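Local coordinates for Alpha/beta hydrolase fold protein (Sphaerobacter thermophilus, PDB 3R0V) that probably acts as a hydrolase of the alpha/beta hydrolase fold, and holds a bound d-malate in this crystal, at residues 227-230 with 234-237; 133-138 with 187-192. One frame throughout, in Å; residues are numbered along the deposited sequence.

Interactions 1 and 2 bury nearly equal surfaces, 143 and 139 Å², but join different elements. Interaction 1 lies at the surface, where helix 219-231 rests on the outermost strand, 235-239, of the main sheet; its methyl and methylene groups meet without any hydrogen bond between the segments. Interaction 2 is partly buried and lies among the helices inserted between strands 111-117 and 209-213, pairing helix 134-143 with helix 185-192 through an aromatic edge-to-face contact. The centres are about 27 Å apart and the two share no element. Small aliphatic groups bring helix and strand close in the first; longer side chains span the wider gap in the second, nearer the malate pocket.

Interaction 1. Residues 227-230 with 234-237; sequences ELAD and NARY
A229 is the one residue of 227-230 to make close contacts with the strand, packing on A235 and Y237 inside a beta-alpha-beta unit of the alpha/beta hydrolase fold (strand 209-213, helix 219-231, strand 235-239). Its CB comes 3.6 Å from CB of Y237, and the same methyl lies 4.1 Å from the carbonyl carbon of R236, so it rests against the strand backbone between two residues that face the helix. A235 returns the contact: its CB lies 3.7 Å from O of A229, and the CA atoms of A229 and A235 are 5.0 Å apart. The small methyl side chains of A229 and A235 are consistent with so close an approach. No hydrogen bond crosses the contact; van der Waals packing makes the join.

Around this first shell, backbone bonds set the strand in place: N234 and R236 pair with T209, and R236 also with V211, fixing 234-237 alongside the parallel neighbour 209-213. The outward-facing side chain of R236 adds little. Y237 touches A229 with its methylene alone, because CG stands anti to the backbone N (chi1 170°) and carries the ring away from A229. That ring reaches A225 and R222, about one and two turns before A229 on helix 219-231, and the phenol OH of Y237 ends in a hydrogen bond with OD2 of D213.

Interaction 2. Residues 133-138 with 187-192; sequences DYQTRL and YDHAVM
H189 carries most of this contact, with 75 Å² buried, and meets two consecutive residues of helix 134-143 in different ways. Y134 presents a ring edge to the imidazole face in a T-shaped (edge-to-face) stack: the planes stand at 89° and the centroids are 5.2 Å apart. The edge is displaced toward the imidazole rim, with CD2 of Y134 3.8 Å from ND1 of H189 and CE2 of Y134 3.9 Å from that same nitrogen. Q135 uses its methylene instead, CB lying 3.9 Å from CE1 of H189 near the imidazole plane. The imidazole therefore touches helix 134-143 by one face and by its edge. CG of H189 is anti to the backbone N (chi1 -176°), which sends the ring across the gap between segments 133-138 and 187-192, whose nearest CA atoms, those of Q135 and H189, are 8.0 Å apart. Replacing H189 with alanine would probably leave the Y134 edge without an aromatic face to rest on and the Q135 methylene without its neighbour, opening a gap between these segments.

Both helices belong to the insertion that, as in relatives, probably forms the cap over the active site. Y134 also meets the ring of Y153 nearly parallel, while D188, just before H189, bridges to R57 and R60 and bonds S96 of the malate site. With no hydrogen bond or salt bridge across the contact, the chemistry implies cohesion through dispersion and the weak electrostatics of ring C-H groups over a pi face.

Interaction 1. Residues 227-230 with 234-237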
loop_
_atom_site.group_PDB
_atom_site.type_symbol
_atom_site.label_atom_id
_atom_site.label_comp_id
_atom_site.label_asym_id
_atom_site.label_seq_id
_atom_site.Cartn_x
_atom_site.Cartn_y
_atom_site.Cartn_z
ATOM N N GLU A 227 4.763 -5.909 15.975
ATOM C CA GLU A 227 3.888 -7.057 16.149
ATOM C C GLU A 227 3.853 -7.904 14.877
ATOM O O GLU A 227 3.907 -9.125 14.952
ATOM C CB GLU A 227 2.470 -6.662 16.544
ATOM C CG GLU A 227 1.568 -7.896 16.674
ATOM C CD GLU A 227 0.224 -7.619 17.339
ATOM O OE1 GLU A 227 0.168 -6.818 18.300
ATOM O OE2 GLU A 227 -0.782 -8.225 16.902
ATOM N N LEU A 228 3.762 -7.268 13.714
ATOM C CA LEU A 228 3.744 -8.027 12.460
ATOM C C LEU A 228 5.031 -8.824 12.294
ATOM O O LEU A 228 5.001 -9.977 11.851
ATOM C CB LEU A 228 3.561 -7.106 11.262
ATOM C CG LEU A 228 2.140 -6.582 11.083
ATOM C CD1 LEU A 228 2.100 -5.451 10.071
ATOM C CD2 LEU A 228 1.221 -7.710 10.645
ATOM N N ALA A 229 6.165 -8.221 12.639
ATOM C CA ALA A 229 7.449 -8.905 12.465
ATOM C C ALA A 229 7.630 -10.043 13.461
ATOM O O ALA A 229 8.516 -10.885 13.290
ATOM C CB ALA A 229 8.603 -7.915 12.559
ATOM N N ASP A 230 6.790 -10.074 14.489
ATOM C CA ASP A 230 6.791 -11.179 15.442
ATOM C C ASP A 230 5.799 -12.266 15.000
ATOM O O ASP A 230 6.079 -13.466 15.099
ATOM C CB ASP A 230 6.452 -10.660 16.847
ATOM C CG ASP A 230 6.592 -11.727 17.920
ATOM O OD1 ASP A 230 7.739 -12.072 18.274
ATOM O OD2 ASP A 230 5.557 -12.209 18.423
ATOM N N ASN A 234 8.932 -15.748 9.501
ATOM C CA ASN A 234 10.236 -15.440 8.945
ATOM C C ASN A 234 10.349 -13.971 8.576
ATOM O O ASN A 234 10.580 -13.629 7.412
ATOM C CB ASN A 234 10.534 -16.360 7.762
ATOM C CG ASN A 234 10.374 -17.834 8.127
ATOM O OD1 ASN A 234 10.987 -18.318 9.084
ATOM N ND2 ASN A 234 9.522 -18.543 7.389
ATOM N N ALA A 235 10.193 -13.108 9.579
ATOM C CA ALA A 235 10.147 -11.673 9.326
ATOM C C ALA A 235 11.156 -10.891 10.135
ATOM O O ALA A 235 11.415 -11.195 11.299
ATOM C CB ALA A 235 8.763 -11.132 9.602
ATOM N N ARG A 236 11.715 -9.867 9.507
ATOM C CA ARG A 236 12.556 -8.922 10.229
ATOM C C ARG A 236 11.925 -7.545 10.225
ATOM O O ARG A 236 11.076 -7.233 9.381
ATOM C CB ARG A 236 13.938 -8.843 9.604
ATOM C CG ARG A 236 14.774 -10.095 9.801
ATOM C CD ARG A 236 16.161 -9.870 9.241
ATOM N NE ARG A 236 16.984 -11.074 9.277
ATOM C CZ ARG A 236 18.235 -11.121 8.833
ATOM N NH1 ARG A 236 18.797 -10.030 8.328
ATOM N NH2 ARG A 236 18.926 -12.253 8.894
ATOM N N TYR A 237 12.367 -6.719 11.163
ATOM C CA TYR A 237 11.809 -5.393 11.381
ATOM C C TYR A 237 12.922 -4.358 11.258
ATOM O O TYR A 237 13.881 -4.378 12.031
ATOM C CB TYR A 237 11.171 -5.359 12.782
ATOM C CG TYR A 237 10.744 -4.007 13.303
ATOM C CD1 TYR A 237 10.324 -2.986 12.449
ATOM C CD2 TYR A 237 10.759 -3.752 14.669
ATOM C CE1 TYR A 237 9.935 -1.748 12.958
ATOM C CE2 TYR A 237 10.378 -2.535 15.178
ATOM C CZ TYR A 237 9.964 -1.533 14.325
ATOM O OH TYR A 237 9.584 -0.314 14.854
#

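Interaction 2. Residues 133-138 with 187-192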
loop_
_atom_site.group_PDB
_atom_site.type_symbol
_atom_site.label_atom_id
_atom_site.label_comp_id
_atom_site.label_asym_id
_atom_site.label_seq_id
_atom_site.Cartn_x
_atom_site.Cartn_y
_atom_site.Cartn_z
ATOM N N ASP A 133 -18.492 6.513 12.736
ATOM C CA ASP A 133 -19.233 6.857 11.521
ATOM C C ASP A 133 -18.320 7.102 10.315
ATOM O O ASP A 133 -18.740 7.684 9.314
ATOM C CB ASP A 133 -20.152 8.067 11.762
ATOM C CG ASP A 133 -19.383 9.361 12.006
ATOM O OD1 ASP A 133 -18.244 9.312 12.511
ATOM O OD2 ASP A 133 -19.926 10.442 11.699
ATOM N N TYR A 134 -17.078 6.640 10.407
ATOM C CA TYR A 134 -16.103 6.901 9.351
ATOM C C TYR A 134 -16.608 6.543 7.949
ATOM O O TYR A 134 -16.559 7.365 7.039
ATOM C CB TYR A 134 -14.790 6.158 9.631
ATOM C CG TYR A 134 -13.757 6.382 8.555
ATOM C CD1 TYR A 134 -12.929 7.501 8.591
ATOM C CD2 TYR A 134 -13.628 5.500 7.479
ATOM C CE1 TYR A 134 -11.991 7.730 7.594
ATOM C CE2 TYR A 134 -12.680 5.721 6.476
ATOM C CZ TYR A 134 -11.878 6.841 6.540
ATOM O OH TYR A 134 -10.947 7.071 5.553
ATOM N N GLN A 135 -17.107 5.329 7.766
ATOM C CA GLN A 135 -17.547 4.896 6.443
ATOM C C GLN A 135 -18.692 5.769 5.923
ATOM O O GLN A 135 -18.689 6.194 4.774
ATOM C CB GLN A 135 -17.970 3.422 6.483
ATOM C CG GLN A 135 -18.545 2.871 5.182
ATOM C CD GLN A 135 -18.913 1.401 5.298
ATOM O OE1 GLN A 135 -18.639 0.759 6.311
ATOM N NE2 GLN A 135 -19.535 0.862 4.258
ATOM N N THR A 136 -19.659 6.036 6.791
ATOM C CA THR A 136 -20.812 6.843 6.434
ATOM C C THR A 136 -20.391 8.263 6.047
ATOM O O THR A 136 -20.872 8.816 5.055
ATOM C CB THR A 136 -21.826 6.889 7.596
ATOM O OG1 THR A 136 -22.229 5.552 7.916
ATOM C CG2 THR A 136 -23.053 7.716 7.224
ATOM N N ARG A 137 -19.494 8.855 6.828
ATOM C CA ARG A 137 -19.080 10.229 6.563
ATOM C C ARG A 137 -18.263 10.329 5.276
ATOM O O ARG A 137 -18.464 11.240 4.473
ATOM C CB ARG A 137 -18.306 10.789 7.763
ATOM C CG ARG A 137 -17.690 12.153 7.547
ATOM C CD ARG A 137 -18.734 13.220 7.228
ATOM N NE ARG A 137 -18.097 14.529 7.171
ATOM C CZ ARG A 137 -18.743 15.658 6.904
ATOM N NH1 ARG A 137 -20.047 15.632 6.661
ATOM N NH2 ARG A 137 -18.085 16.809 6.874
ATOM N N LEU A 138 -17.335 9.395 5.084
ATOM C CA LEU A 138 -16.532 9.369 3.880
ATOM C C LEU A 138 -17.428 9.260 2.644
ATOM O O LEU A 138 -17.248 9.985 1.665
ATOM C CB LEU A 138 -15.550 8.201 3.943
ATOM C CG LEU A 138 -14.712 7.947 2.690
ATOM C CD1 LEU A 138 -13.871 9.160 2.335
ATOM C CD2 LEU A 138 -13.843 6.690 2.891
ATOM N N TYR A 187 -12.264 1.715 -0.899
ATOM C CA TYR A 187 -11.605 0.458 -1.250
ATOM C C TYR A 187 -10.502 0.154 -0.246
ATOM O O TYR A 187 -10.376 -0.977 0.231
ATOM C CB TYR A 187 -10.985 0.538 -2.639
ATOM C CG TYR A 187 -11.949 0.750 -3.781
ATOM C CD1 TYR A 187 -13.319 0.790 -3.578
ATOM C CD2 TYR A 187 -11.472 0.858 -5.083
ATOM C CE1 TYR A 187 -14.194 0.964 -4.647
ATOM C CE2 TYR A 187 -12.325 1.022 -6.147
ATOM C CZ TYR A 187 -13.686 1.079 -5.925
ATOM O OH TYR A 187 -14.543 1.242 -6.996
ATOM N N ASP A 188 -9.698 1.162 0.079
ATOM C CA ASP A 188 -8.643 0.958 1.059
ATOM C C ASP A 188 -9.209 0.691 2.449
ATOM O O ASP A 188 -8.641 -0.093 3.213
ATOM C CB ASP A 188 -7.650 2.110 1.016
ATOM C CG ASP A 188 -6.739 2.005 -0.200
ATOM O OD1 ASP A 188 -6.892 2.777 -1.159
ATOM O OD2 ASP A 188 -5.897 1.078 -0.209
ATOM N N HIS A 189 -10.340 1.310 2.777
ATOM C CA HIS A 189 -10.981 0.991 4.044
ATOM C C HIS A 189 -11.368 -0.496 4.085
ATOM O O HIS A 189 -11.139 -1.185 5.084
ATOM C CB HIS A 189 -12.201 1.886 4.262
ATOM C CG HIS A 189 -12.862 1.685 5.593
ATOM N ND1 HIS A 189 -14.132 2.144 5.870
ATOM C CD2 HIS A 189 -12.436 1.057 6.714
ATOM C CE1 HIS A 189 -14.454 1.819 7.111
ATOM N NE2 HIS A 189 -13.444 1.156 7.645
ATOM N N ALA A 190 -11.913 -1.004 2.983
ATOM C CA ALA A 190 -12.272 -2.419 2.916
ATOM C C ALA A 190 -11.059 -3.353 3.042
ATOM O O ALA A 190 -11.124 -4.376 3.728
ATOM C CB ALA A 190 -13.048 -2.707 1.624
ATOM N N VAL A 191 -9.962 -3.004 2.376
ATOM C CA VAL A 191 -8.732 -3.785 2.472
ATOM C C VAL A 191 -8.289 -3.892 3.937
ATOM O O VAL A 191 -7.930 -4.972 4.417
ATOM C CB VAL A 191 -7.611 -3.138 1.642
ATOM C CG1 VAL A 191 -6.244 -3.746 2.003
ATOM C CG2 VAL A 191 -7.918 -3.269 0.155
HETATM N N MSE A 192 -8.324 -2.765 4.641
HETATM C CA MSE A 192 -7.821 -2.694 6.006
HETATM C C MSE A 192 -8.793 -3.213 7.068
HETATM O O MSE A 192 -8.411 -3.381 8.218
HETATM C CB MSE A 192 -7.371 -1.252 6.328
HETATM C CG MSE A 192 -6.184 -0.798 5.470
HETATM SE SE MSE A 192 -4.621 -1.953 5.646
HETATM C CE MSE A 192 -4.521 -1.891 7.579
#